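Side-chain contacts in phospholipase C-beta (PLC-beta) (Sepia officinalis, PDB 3QR0), which is a multidomain phospholipase C of the beta class, combining PH, EF-hand-like, TIM-barrel and C2 domains and carrying a bound calcium ion: residues F160-V165 against Q178-K183; A189-A194 against F219-A224; H383-C388 against A501-K506; K443-H448 against P455-Y460; V596-N599 against I605-C608. One frame throughout, in Å; residues are numbered along the deposited sequence.

Contact 1: F160-V165 against Q178-K183; sequences FRLTTV and QKCLSK
Arg161 and Leu162, on the last turns of helix 151-165, meet the C-terminal part of helix 174-181 chiefly through the sulfur of Cys180. The two helices follow each other within the EF-hand-like domain, joined by the short link that contains strand 171-173.

Arg161 comes first along the chain and contributes most from this side. Its CG lies anti to the backbone N (chi1 -166°) and the chain stays extended as far as NE, which carries the guanidinium across to the second helix. There one face of the flat group settles on Cys180, with SG 3.5 Å above the plane and over its centre; the sulfur is 3.5 Å from NE and 3.6 Å from CZ. NH2 forms a salt bridge with Glu166. Lys179 crosses the arginine at about a right angle, bringing its CE to 4.1 Å from Arg161 NH2. The like charges of the two side chains are probably balanced by Glu166, which bridges both, and by Asp61, which bridges Lys179 NZ.

Leu162, the next residue, starts to one side of the interface but sends its CD2 methyl toward the second helix, where it meets the same sulfur. Phe213 and Phe218 pack against this leucine from other parts of the domain. Thus Cys180 SG touches both a guanidinium face and a methyl group, with Leu162 CD2 4.1 Å away.

Contact 2: A189-A194 against F219-A224; sequences ARISKA and FKFYLA
Ala194 is the small bump of helix 185-198 that fits between two residues of helix 215-225, Phe221 and Ala224. Its CB rests 3.6 Å from Phe221 CE1 and 4.0 Å from Ala224 CB, so the methyl occupies the hollow that the aromatic ring and the second alanine leave one helical turn apart. Because both alanines are short, the backbones come close here, with the CA atoms of Ala194 and Ala224 only 5.1 Å apart.

Phe221 is the larger protrusion in the other direction. Its CG is anti to the backbone N (chi1 166°), which swings the ring out from the flank of its helix toward the preceding turn of the partner. The ring edge faces the carbonyl of Ile191, whose O lies near the ring plane, 3.9 Å from Phe221 CE1. Ile191 CG2 lies 4.1 Å from Phe221 CZ. Leu181 and Trp155, from helices 174-181 and 151-165, touch the same phenylalanine.

The axes of the two short segments approach to 9.6 Å and their directions differ by 125°. This is buried, largely apolar packing of steeply inclined helices, with Phe221 and Ala194 interlocked, within the EF-hand-like helical domain.

Contact 3: H383-C388 against A501-K506; sequences HGFTMC and AGTAAK
Thr503 reaches from a short 3-10 segment toward the loop that carries His383 and Gly384, and its side chain is the main one in this contact. From CB, which points toward the loop, the chain divides into two branches with different partners. The methyl branch, CG2, approaches the backbone of the turn and lies 3.6 Å from Gly384 O; it also faces the edge of the Phe385 ring, 4.5 Å from CD2. The hydroxyl branch sits between the backbone N and the carbonyl carbon (chi1 63°), a setting that turns OG1 toward the imidazole. OG1 stays 4.1 Å from His383 CD2, close to the ring plane but at an edge offering carbon. Its polar partners are instead Glu417, by a hydrogen bond, and a water.

Two waters span the remaining distance. One donates to Thr503 OG1 (2.9 Å) and accepts from Gly384 N, while the other accepts from Thr503 N and is hydrogen-bonded to His383 NE2, 2.8 Å away. Both lie in the plane of the His383 ring, at its edge. The other ring nitrogen, ND1, is bonded to Gln346 O, and Thr386 CG2 covers part of one face, which together should restrict rotation of the imidazole. Within the type II turn His383-Thr386, Thr386 OG1 also donates to His383 O at 2.6 Å.

Glu417 is a ligand of the calcium ion, which makes Thr503 a second-shell residue of the metal site. The chemistry is therefore that of a hydrated interface: water carries the polar links between the segments, while the threonine hydroxyl engages a metal-bound carboxylate.

Contact 4: K443-H448 against P455-Y460; sequences KPIDGH and PLPTPY
His448 and Pro457 account for most of the surface buried here, with Ile445 packed beside them. The imidazole lies against the proline with one face turned to it. Pro457 CA sits 3.9 Å from the ring centroid and 15° off the ring normal, a CH-pi contact, while CG of the pyrrolidine reaches 3.9 Å from His448 CG. The two side chains run antiparallel past one another, so Pro457 CG lies near the ring's CG while CA lies over the face nearer CE1.

The histidine is also gripped at its edge. ND1 donates to Pro455 O across 2.9 Å with an N-H...O angle of 159°, and the acceptor is only slightly out of the ring plane. With CG anti to the carbonyl carbon (chi1 -64°), the ring is directed at the proline-rich segment 455-460, where the bond to the carbonyl and the CH-pi contact together restrict its rotation.

Ile445 extends the apolar patch. Its CD1 comes to 3.8 Å from Pro457 CB, next to the place where the histidine packs. Tyr520 also joins the two segments: it touches Pro457, and its hydroxyl is hydrogen-bonded to Ile445 N and His448 O.

Ile445 to His448 forms a type II beta turn, with Gly447 at the position that favours glycine. The contact thus folds a turn onto an extended, proline-rich segment, within the long connection between helix 422-436 and strand 466-469 of the X half of the TIM barrel.

Contact 5: V596-N599 against I605-C608; sequences VALN and IAMC
Met607 and Leu598 lie alongside each other, running in opposite directions, where the loop after strand 595-596 meets the first turn of helix 605-613. The methionine is folded rather than extended: chi2 (-50°) and chi3 (-63°) both bend its chain. The bend at chi2 places SD over the base of the leucine, 3.8 Å from Leu598 CB. Met607 CG, whose position depends on chi1 alone, lies 3.3 Å from Asn599 O.

Leu598 has CG anti to the carbonyl carbon (chi1 -57°), and its two methyl groups point at the helix. CD1 stands 4.0 Å from Ala606 O and 4.1 Å from Met607 SD, whereas CD2 reaches the small side chain of Ala606, 4.4 Å from CB. Tyr583 also packs on this leucine.

Asn599 shares in the contact mainly through its backbone, for its amide leads away from the helix. OD1 is hydrogen-bonded to His338, and ND2 makes weak bonds to the carbonyls of Ser580 and Ser581.

The segments share no hydrogen bond, so the helix start and the loop are joined by van der Waals contacts of sulfur, CH groups and backbone carbonyls in a buried part of the Y half of the barrel domain, while the asparagine amide has its polar partners outside the two segments.

How the contacts relate
Contacts 1 and 2 form one continuous unit in the EF-hand-like domain: their centres are 14 Å apart, and Leu181 of the first packs on both Ile191 and Phe221 of the second. Contacts 3, 4 and 5 belong to the TIM-barrel part, with centres about 50, 52 and 35 Å from that of contact 1. Contact 3 is closest to the calcium ion, about 4 Å from the side chain of Thr503; Asn599 of contact 5 is about 9 Å from it. The centres of contacts 3 and 5 are 20 Å apart. Contact 4 is nested along the chain within the loop that contact 3 closes, yet their centres are 33 Å apart.

Contact 1: F160-V165 against Q178-K183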
# COMPACT_ATOMS: atom_id res chain seq x y z
N PHE A 160 23.04 -4.58 -8.43
CA PHE A 160 23.73 -4.12 -7.22
C PHE A 160 23.84 -5.21 -6.15
O PHE A 160 24.81 -5.24 -5.40
CB PHE A 160 23.09 -2.85 -6.66
CG PHE A 160 23.64 -1.60 -7.26
CD1 PHE A 160 23.10 -1.07 -8.42
CD2 PHE A 160 24.75 -0.98 -6.69
CE1 PHE A 160 23.62 0.08 -8.99
CE2 PHE A 160 25.27 0.18 -7.26
CZ PHE A 160 24.71 0.71 -8.41
N ARG A 161 22.87 -6.12 -6.11
CA ARG A 161 22.99 -7.28 -5.25
C ARG A 161 24.21 -8.10 -5.67
O ARG A 161 25.04 -8.47 -4.84
CB ARG A 161 21.74 -8.16 -5.28
CG ARG A 161 21.75 -9.16 -4.15
CD ARG A 161 20.69 -10.21 -4.26
NE ARG A 161 21.06 -11.40 -3.49
CZ ARG A 161 20.23 -12.36 -3.10
NH1 ARG A 161 18.93 -12.29 -3.38
NH2 ARG A 161 20.70 -13.40 -2.42
N LEU A 162 24.31 -8.37 -6.97
CA LEU A 162 25.40 -9.19 -7.50
C LEU A 162 26.79 -8.58 -7.31
O LEU A 162 27.75 -9.31 -7.05
CB LEU A 162 25.16 -9.50 -8.98
CG LEU A 162 23.99 -10.45 -9.25
CD1 LEU A 162 23.70 -10.54 -10.74
CD2 LEU A 162 24.26 -11.85 -8.68
N THR A 163 26.89 -7.26 -7.43
CA THR A 163 28.18 -6.57 -7.35
C THR A 163 28.54 -6.05 -5.95
O THR A 163 29.62 -5.50 -5.76
CB THR A 163 28.25 -5.40 -8.36
OG1 THR A 163 27.25 -4.42 -8.05
CG2 THR A 163 28.06 -5.92 -9.78
N THR A 164 27.65 -6.21 -4.98
CA THR A 164 27.95 -5.81 -3.60
C THR A 164 27.77 -6.98 -2.63
O THR A 164 28.72 -7.41 -1.99
CB THR A 164 27.11 -4.60 -3.14
OG1 THR A 164 25.73 -4.97 -3.00
CG2 THR A 164 27.23 -3.46 -4.14
N VAL A 165 26.55 -7.51 -2.55
CA VAL A 165 26.25 -8.60 -1.62
C VAL A 165 26.96 -9.90 -2.00
O VAL A 165 27.60 -10.54 -1.16
CB VAL A 165 24.74 -8.89 -1.53
CG1 VAL A 165 24.47 -10.02 -0.54
CG2 VAL A 165 23.97 -7.63 -1.14
N GLN A 178 22.76 -17.44 -10.89
CA GLN A 178 21.71 -18.44 -11.03
C GLN A 178 20.78 -18.51 -9.81
O GLN A 178 19.56 -18.56 -9.98
CB GLN A 178 22.31 -19.82 -11.32
CG GLN A 178 22.74 -20.00 -12.77
CD GLN A 178 23.53 -21.27 -13.01
OE1 GLN A 178 24.10 -21.85 -12.09
NE2 GLN A 178 23.57 -21.70 -14.27
N LYS A 179 21.35 -18.49 -8.61
CA LYS A 179 20.53 -18.59 -7.39
C LYS A 179 19.59 -17.39 -7.22
O LYS A 179 18.49 -17.55 -6.69
CB LYS A 179 21.40 -18.75 -6.13
CG LYS A 179 22.06 -17.48 -5.62
CD LYS A 179 22.72 -17.67 -4.27
CE LYS A 179 23.23 -16.34 -3.73
NZ LYS A 179 24.13 -16.51 -2.57
N CYS A 180 20.02 -16.21 -7.66
CA CYS A 180 19.18 -15.01 -7.56
C CYS A 180 18.00 -15.04 -8.54
O CYS A 180 17.01 -14.34 -8.32
CB CYS A 180 20.01 -13.74 -7.78
SG CYS A 180 21.17 -13.34 -6.44
N LEU A 181 18.09 -15.85 -9.60
CA LEU A 181 17.07 -15.88 -10.65
C LEU A 181 16.16 -17.12 -10.63
O LEU A 181 14.96 -17.00 -10.89
CB LEU A 181 17.70 -15.74 -12.04
CG LEU A 181 18.31 -14.38 -12.38
CD1 LEU A 181 19.06 -14.44 -13.71
CD2 LEU A 181 17.24 -13.29 -12.43
N SER A 182 16.71 -18.30 -10.34
CA SER A 182 15.91 -19.53 -10.44
C SER A 182 16.45 -20.72 -9.65
O SER A 182 17.66 -20.86 -9.45
CB SER A 182 15.74 -19.93 -11.91
OG SER A 182 14.75 -20.93 -12.06
N LYS A 183 15.52 -21.57 -9.20
CA LYS A 183 15.84 -22.86 -8.59
C LYS A 183 15.59 -24.02 -9.56
O LYS A 183 15.81 -25.18 -9.22
CB LYS A 183 14.99 -23.07 -7.33
CG LYS A 183 15.20 -22.02 -6.25
CD LYS A 183 14.28 -22.24 -5.05
CE LYS A 183 14.59 -21.25 -3.93
NZ LYS A 183 13.68 -21.43 -2.76

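Contact 2: A189-A194 against F219-A224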
# COMPACT_ATOMS: atom_id res chain seq x y z
N ALA A 189 19.87 -23.59 -17.01
CA ALA A 189 20.50 -23.85 -18.30
C ALA A 189 20.34 -22.65 -19.24
O ALA A 189 21.28 -22.31 -19.97
CB ALA A 189 19.92 -25.11 -18.94
N ARG A 190 19.16 -22.03 -19.23
CA ARG A 190 18.91 -20.83 -20.03
C ARG A 190 19.86 -19.71 -19.60
O ARG A 190 20.46 -19.03 -20.44
CB ARG A 190 17.46 -20.36 -19.89
CG ARG A 190 16.44 -21.26 -20.55
CD ARG A 190 15.03 -20.68 -20.42
NE ARG A 190 14.89 -19.42 -21.15
CZ ARG A 190 13.79 -18.66 -21.15
NH1 ARG A 190 12.72 -19.01 -20.46
NH2 ARG A 190 13.78 -17.53 -21.85
N ILE A 191 19.99 -19.53 -18.29
CA ILE A 191 20.88 -18.52 -17.73
C ILE A 191 22.32 -18.74 -18.19
O ILE A 191 22.98 -17.81 -18.64
CB ILE A 191 20.78 -18.48 -16.19
CG1 ILE A 191 19.44 -17.88 -15.76
CG2 ILE A 191 21.93 -17.68 -15.59
CD1 ILE A 191 19.06 -18.16 -14.33
N SER A 192 22.81 -19.98 -18.10
CA SER A 192 24.16 -20.32 -18.55
C SER A 192 24.37 -20.01 -20.04
O SER A 192 25.38 -19.42 -20.43
CB SER A 192 24.48 -21.79 -18.29
OG SER A 192 24.54 -22.05 -16.90
N LYS A 193 23.40 -20.41 -20.87
CA LYS A 193 23.44 -20.15 -22.30
C LYS A 193 23.48 -18.65 -22.60
O LYS A 193 24.21 -18.20 -23.48
CB LYS A 193 22.23 -20.78 -23.00
CG LYS A 193 22.21 -22.31 -22.98
CD LYS A 193 22.85 -22.91 -24.23
CE LYS A 193 21.91 -22.86 -25.43
NZ LYS A 193 22.40 -23.70 -26.56
N ALA A 194 22.70 -17.87 -21.84
CA ALA A 194 22.65 -16.42 -22.01
C ALA A 194 23.98 -15.77 -21.64
O ALA A 194 24.45 -14.87 -22.33
CB ALA A 194 21.52 -15.82 -21.17
N PHE A 219 22.41 -5.55 -18.96
CA PHE A 219 21.17 -5.41 -19.73
C PHE A 219 21.19 -6.27 -21.00
O PHE A 219 20.18 -6.84 -21.38
CB PHE A 219 20.86 -3.95 -20.10
CG PHE A 219 19.52 -3.78 -20.75
CD1 PHE A 219 18.35 -3.87 -20.00
CD2 PHE A 219 19.41 -3.56 -22.12
CE1 PHE A 219 17.10 -3.72 -20.59
CE2 PHE A 219 18.16 -3.41 -22.73
CZ PHE A 219 17.00 -3.50 -21.96
N LYS A 220 22.35 -6.36 -21.64
CA LYS A 220 22.52 -7.26 -22.79
C LYS A 220 22.28 -8.72 -22.38
O LYS A 220 21.80 -9.53 -23.17
CB LYS A 220 23.92 -7.08 -23.41
CG LYS A 220 23.99 -7.43 -24.90
CD LYS A 220 25.40 -7.23 -25.48
CE LYS A 220 25.54 -7.94 -26.82
NZ LYS A 220 26.91 -7.82 -27.41
N PHE A 221 22.59 -9.05 -21.12
CA PHE A 221 22.26 -10.37 -20.56
C PHE A 221 20.74 -10.57 -20.48
O PHE A 221 20.24 -11.63 -20.84
CB PHE A 221 22.94 -10.54 -19.19
CG PHE A 221 22.42 -11.70 -18.37
CD1 PHE A 221 22.52 -13.00 -18.83
CD2 PHE A 221 21.87 -11.48 -17.12
CE1 PHE A 221 22.06 -14.06 -18.07
CE2 PHE A 221 21.40 -12.54 -16.35
CZ PHE A 221 21.50 -13.83 -16.82
N TYR A 222 20.02 -9.54 -20.02
CA TYR A 222 18.55 -9.55 -20.04
C TYR A 222 18.03 -9.84 -21.45
O TYR A 222 17.15 -10.68 -21.63
CB TYR A 222 17.98 -8.21 -19.54
CG TYR A 222 16.46 -8.15 -19.51
CD1 TYR A 222 15.76 -8.36 -18.32
CD2 TYR A 222 15.73 -7.86 -20.66
CE1 TYR A 222 14.37 -8.30 -18.29
CE2 TYR A 222 14.34 -7.81 -20.63
CZ TYR A 222 13.66 -8.03 -19.44
OH TYR A 222 12.29 -7.98 -19.41
N LEU A 223 18.58 -9.13 -22.44
CA LEU A 223 18.18 -9.31 -23.84
C LEU A 223 18.44 -10.74 -24.31
O LEU A 223 17.62 -11.32 -25.04
CB LEU A 223 18.92 -8.33 -24.76
CG LEU A 223 18.67 -6.83 -24.54
CD1 LEU A 223 19.51 -6.00 -25.51
CD2 LEU A 223 17.19 -6.51 -24.68
N ALA A 224 19.57 -11.31 -23.90
CA ALA A 224 19.93 -12.69 -24.23
C ALA A 224 19.10 -13.74 -23.48
O ALA A 224 18.93 -14.85 -23.97
CB ALA A 224 21.41 -12.92 -23.96

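Contact 3: H383-C388 against A501-K506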
# COMPACT_ATOMS: atom_id res chain seq x y z
N HIS A 383 -11.39 -8.28 22.56
CA HIS A 383 -12.75 -8.43 22.03
C HIS A 383 -13.60 -9.07 23.12
O HIS A 383 -13.44 -10.25 23.44
CB HIS A 383 -12.75 -9.27 20.75
CG HIS A 383 -14.01 -9.15 19.94
ND1 HIS A 383 -14.28 -9.95 18.85
CD2 HIS A 383 -15.07 -8.31 20.06
CE1 HIS A 383 -15.45 -9.61 18.34
NE2 HIS A 383 -15.96 -8.62 19.05
N GLY A 384 -14.49 -8.28 23.71
CA GLY A 384 -15.29 -8.72 24.85
C GLY A 384 -16.16 -9.94 24.59
O GLY A 384 -16.69 -10.11 23.49
N PHE A 385 -16.30 -10.77 25.62
CA PHE A 385 -17.10 -12.00 25.59
C PHE A 385 -16.64 -13.02 24.54
O PHE A 385 -17.45 -13.81 24.05
CB PHE A 385 -18.59 -11.67 25.43
CG PHE A 385 -19.11 -10.71 26.45
CD1 PHE A 385 -19.53 -11.16 27.69
CD2 PHE A 385 -19.19 -9.35 26.17
CE1 PHE A 385 -20.02 -10.26 28.65
CE2 PHE A 385 -19.67 -8.45 27.12
CZ PHE A 385 -20.08 -8.91 28.36
N THR A 386 -15.35 -13.02 24.23
CA THR A 386 -14.78 -14.01 23.31
C THR A 386 -13.59 -14.68 23.99
O THR A 386 -13.27 -14.38 25.13
CB THR A 386 -14.29 -13.37 22.00
OG1 THR A 386 -13.12 -12.60 22.26
CG2 THR A 386 -15.39 -12.50 21.36
N MET A 387 -12.92 -15.59 23.27
CA MET A 387 -11.72 -16.23 23.78
C MET A 387 -10.43 -15.56 23.30
O MET A 387 -9.34 -16.13 23.42
CB MET A 387 -11.72 -17.71 23.40
CG MET A 387 -12.89 -18.49 24.01
SD MET A 387 -12.90 -18.43 25.81
CE MET A 387 -11.48 -19.46 26.20
N CYS A 388 -10.53 -14.34 22.76
CA CYS A 388 -9.34 -13.59 22.36
C CYS A 388 -8.48 -13.27 23.57
O CYS A 388 -8.98 -13.10 24.68
CB CYS A 388 -9.72 -12.30 21.63
SG CYS A 388 -10.44 -12.56 19.98
N ALA A 501 -23.84 -5.20 15.30
CA ALA A 501 -22.82 -4.32 15.88
C ALA A 501 -21.99 -4.99 16.98
O ALA A 501 -20.89 -4.53 17.30
CB ALA A 501 -23.46 -3.05 16.43
N GLY A 502 -22.51 -6.07 17.56
CA GLY A 502 -21.77 -6.84 18.55
C GLY A 502 -21.53 -6.03 19.80
O GLY A 502 -22.44 -5.34 20.27
N THR A 503 -20.30 -6.08 20.31
CA THR A 503 -19.96 -5.34 21.54
C THR A 503 -20.09 -3.81 21.38
O THR A 503 -20.26 -3.11 22.36
CB THR A 503 -18.54 -5.67 22.05
OG1 THR A 503 -17.57 -5.27 21.08
CG2 THR A 503 -18.40 -7.17 22.33
N ALA A 504 -20.01 -3.32 20.15
CA ALA A 504 -20.13 -1.88 19.89
C ALA A 504 -21.55 -1.35 20.11
O ALA A 504 -21.75 -0.13 20.18
CB ALA A 504 -19.68 -1.56 18.47
N ALA A 505 -22.53 -2.24 20.23
CA ALA A 505 -23.93 -1.86 20.43
C ALA A 505 -24.20 -1.17 21.78
O ALA A 505 -25.13 -0.37 21.89
CB ALA A 505 -24.84 -3.08 20.28
N LYS A 506 -23.42 -1.51 22.80
CA LYS A 506 -23.61 -0.98 24.15
C LYS A 506 -22.27 -0.71 24.83
O LYS A 506 -21.55 -1.63 25.20
CB LYS A 506 -24.42 -1.97 25.00
CG LYS A 506 -24.71 -1.49 26.44
CD LYS A 506 -25.61 -2.44 27.21
CE LYS A 506 -24.97 -3.81 27.40
NZ LYS A 506 -25.69 -4.63 28.41
O HOH W 1 -18.37 -7.33 18.61
O HOH W 2 -14.94 -5.65 22.34

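Contact 4: K443-H448 against P455-Y460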
# COMPACT_ATOMS: atom_id res chain seq x y z
N LYS A 443 -8.34 19.97 22.93
CA LYS A 443 -9.09 21.23 22.88
C LYS A 443 -9.37 21.65 21.43
O LYS A 443 -8.58 21.34 20.54
CB LYS A 443 -8.27 22.35 23.52
CG LYS A 443 -8.43 22.49 25.03
CD LYS A 443 -7.80 23.79 25.54
CE LYS A 443 -8.37 25.02 24.83
NZ LYS A 443 -8.19 26.28 25.61
N PRO A 444 -10.47 22.39 21.19
CA PRO A 444 -10.70 22.97 19.86
C PRO A 444 -9.60 23.95 19.47
O PRO A 444 -9.02 24.60 20.34
CB PRO A 444 -12.04 23.70 20.01
CG PRO A 444 -12.69 23.09 21.19
CD PRO A 444 -11.58 22.69 22.11
N ILE A 445 -9.32 24.06 18.17
CA ILE A 445 -8.31 25.00 17.67
C ILE A 445 -8.93 26.33 17.26
O ILE A 445 -10.15 26.43 17.13
CB ILE A 445 -7.50 24.40 16.49
CG1 ILE A 445 -8.37 24.21 15.24
CG2 ILE A 445 -6.87 23.08 16.90
CD1 ILE A 445 -7.58 23.90 13.99
N ASP A 446 -8.09 27.34 17.05
CA ASP A 446 -8.56 28.66 16.68
C ASP A 446 -9.27 28.66 15.33
O ASP A 446 -8.81 28.03 14.38
CB ASP A 446 -7.41 29.68 16.66
CG ASP A 446 -7.89 31.09 16.87
OD1 ASP A 446 -8.30 31.39 18.01
OD2 ASP A 446 -7.88 31.89 15.92
N GLY A 447 -10.39 29.38 15.26
CA GLY A 447 -11.19 29.46 14.05
C GLY A 447 -12.22 28.35 13.90
O GLY A 447 -13.08 28.41 13.02
N HIS A 448 -12.15 27.34 14.77
CA HIS A 448 -13.01 26.16 14.65
C HIS A 448 -13.63 25.76 15.99
O HIS A 448 -13.37 24.68 16.51
CB HIS A 448 -12.22 25.00 14.04
CG HIS A 448 -11.78 25.27 12.63
ND1 HIS A 448 -12.56 24.97 11.54
CD2 HIS A 448 -10.66 25.86 12.15
CE1 HIS A 448 -11.93 25.34 10.44
NE2 HIS A 448 -10.78 25.89 10.78
N PRO A 455 -17.33 24.59 10.06
CA PRO A 455 -16.77 23.37 9.46
C PRO A 455 -15.62 22.77 10.26
O PRO A 455 -14.95 23.47 11.03
CB PRO A 455 -16.30 23.84 8.08
CG PRO A 455 -16.13 25.30 8.18
CD PRO A 455 -17.08 25.78 9.23
N LEU A 456 -15.41 21.47 10.08
CA LEU A 456 -14.30 20.78 10.73
C LEU A 456 -12.98 21.40 10.25
O LEU A 456 -12.92 21.89 9.12
CB LEU A 456 -14.31 19.29 10.38
CG LEU A 456 -15.51 18.49 10.88
CD1 LEU A 456 -15.66 17.18 10.09
CD2 LEU A 456 -15.38 18.22 12.37
N PRO A 457 -11.94 21.36 11.09
CA PRO A 457 -10.60 21.77 10.65
C PRO A 457 -10.10 20.90 9.49
O PRO A 457 -10.71 19.88 9.17
CB PRO A 457 -9.72 21.55 11.89
CG PRO A 457 -10.65 21.52 13.04
CD PRO A 457 -11.94 20.96 12.51
N THR A 458 -8.99 21.31 8.88
CA THR A 458 -8.41 20.59 7.75
C THR A 458 -7.33 19.63 8.24
O THR A 458 -6.79 19.81 9.33
CB THR A 458 -7.76 21.55 6.74
OG1 THR A 458 -6.52 22.04 7.26
CG2 THR A 458 -8.70 22.74 6.43
N PRO A 459 -7.00 18.60 7.45
CA PRO A 459 -5.90 17.75 7.86
C PRO A 459 -4.61 18.54 8.11
O PRO A 459 -3.85 18.23 9.03
CB PRO A 459 -5.73 16.77 6.69
CG PRO A 459 -7.07 16.73 6.03
CD PRO A 459 -7.64 18.11 6.21
N TYR A 460 -4.39 19.58 7.29
CA TYR A 460 -3.22 20.44 7.43
C TYR A 460 -3.20 21.15 8.79
O TYR A 460 -2.15 21.25 9.43
CB TYR A 460 -3.18 21.46 6.29
CG TYR A 460 -1.87 22.21 6.19
CD1 TYR A 460 -0.77 21.63 5.56
CD2 TYR A 460 -1.74 23.48 6.72
CE1 TYR A 460 0.44 22.32 5.47
CE2 TYR A 460 -0.53 24.17 6.63
CZ TYR A 460 0.55 23.58 6.01
OH TYR A 460 1.74 24.25 5.92

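Contact 5: V596-N599 against I605-C608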
# COMPACT_ATOMS: atom_id res chain seq x y z
N VAL A 596 -13.76 4.18 6.33
CA VAL A 596 -14.24 2.87 5.94
C VAL A 596 -13.30 1.80 6.52
O VAL A 596 -12.32 1.41 5.88
CB VAL A 596 -14.39 2.78 4.42
CG1 VAL A 596 -14.96 1.43 4.00
CG2 VAL A 596 -15.29 3.90 3.93
N ALA A 597 -13.61 1.36 7.73
CA ALA A 597 -12.72 0.51 8.53
C ALA A 597 -12.63 -0.95 8.06
O ALA A 597 -13.64 -1.61 7.82
CB ALA A 597 -13.12 0.55 10.00
N LEU A 598 -11.40 -1.43 7.93
CA LEU A 598 -11.15 -2.78 7.44
C LEU A 598 -10.30 -3.56 8.43
O LEU A 598 -9.53 -2.98 9.21
CB LEU A 598 -10.44 -2.71 6.08
CG LEU A 598 -11.19 -1.94 4.99
CD1 LEU A 598 -10.29 -1.67 3.80
CD2 LEU A 598 -12.45 -2.69 4.58
N ASN A 599 -10.43 -4.87 8.39
CA ASN A 599 -9.56 -5.75 9.15
C ASN A 599 -8.22 -5.90 8.44
O ASN A 599 -8.13 -6.62 7.45
CB ASN A 599 -10.24 -7.11 9.35
CG ASN A 599 -11.49 -7.01 10.20
OD1 ASN A 599 -11.47 -6.42 11.28
ND2 ASN A 599 -12.58 -7.57 9.71
N ILE A 605 -9.38 -9.34 -1.00
CA ILE A 605 -9.46 -8.30 -2.04
C ILE A 605 -9.60 -6.88 -1.46
O ILE A 605 -8.94 -5.94 -1.92
CB ILE A 605 -10.59 -8.62 -3.07
CG1 ILE A 605 -10.64 -7.56 -4.19
CG2 ILE A 605 -11.94 -8.78 -2.38
CD1 ILE A 605 -11.49 -6.34 -3.87
N ALA A 606 -10.41 -6.74 -0.42
CA ALA A 606 -10.65 -5.44 0.21
C ALA A 606 -9.36 -4.78 0.72
O ALA A 606 -9.12 -3.61 0.47
CB ALA A 606 -11.64 -5.58 1.34
N MET A 607 -8.54 -5.54 1.44
CA MET A 607 -7.27 -5.01 1.96
C MET A 607 -6.24 -4.76 0.86
O MET A 607 -5.53 -3.76 0.90
CB MET A 607 -6.68 -5.93 3.05
CG MET A 607 -7.17 -5.62 4.46
SD MET A 607 -7.05 -3.87 4.92
CE MET A 607 -5.28 -3.60 4.85
N CYS A 608 -6.17 -5.65 -0.12
CA CYS A 608 -5.31 -5.46 -1.29
C CYS A 608 -5.61 -4.13 -2.00
O CYS A 608 -4.69 -3.39 -2.33
CB CYS A 608 -5.47 -6.62 -2.27
SG CYS A 608 -4.82 -8.19 -1.65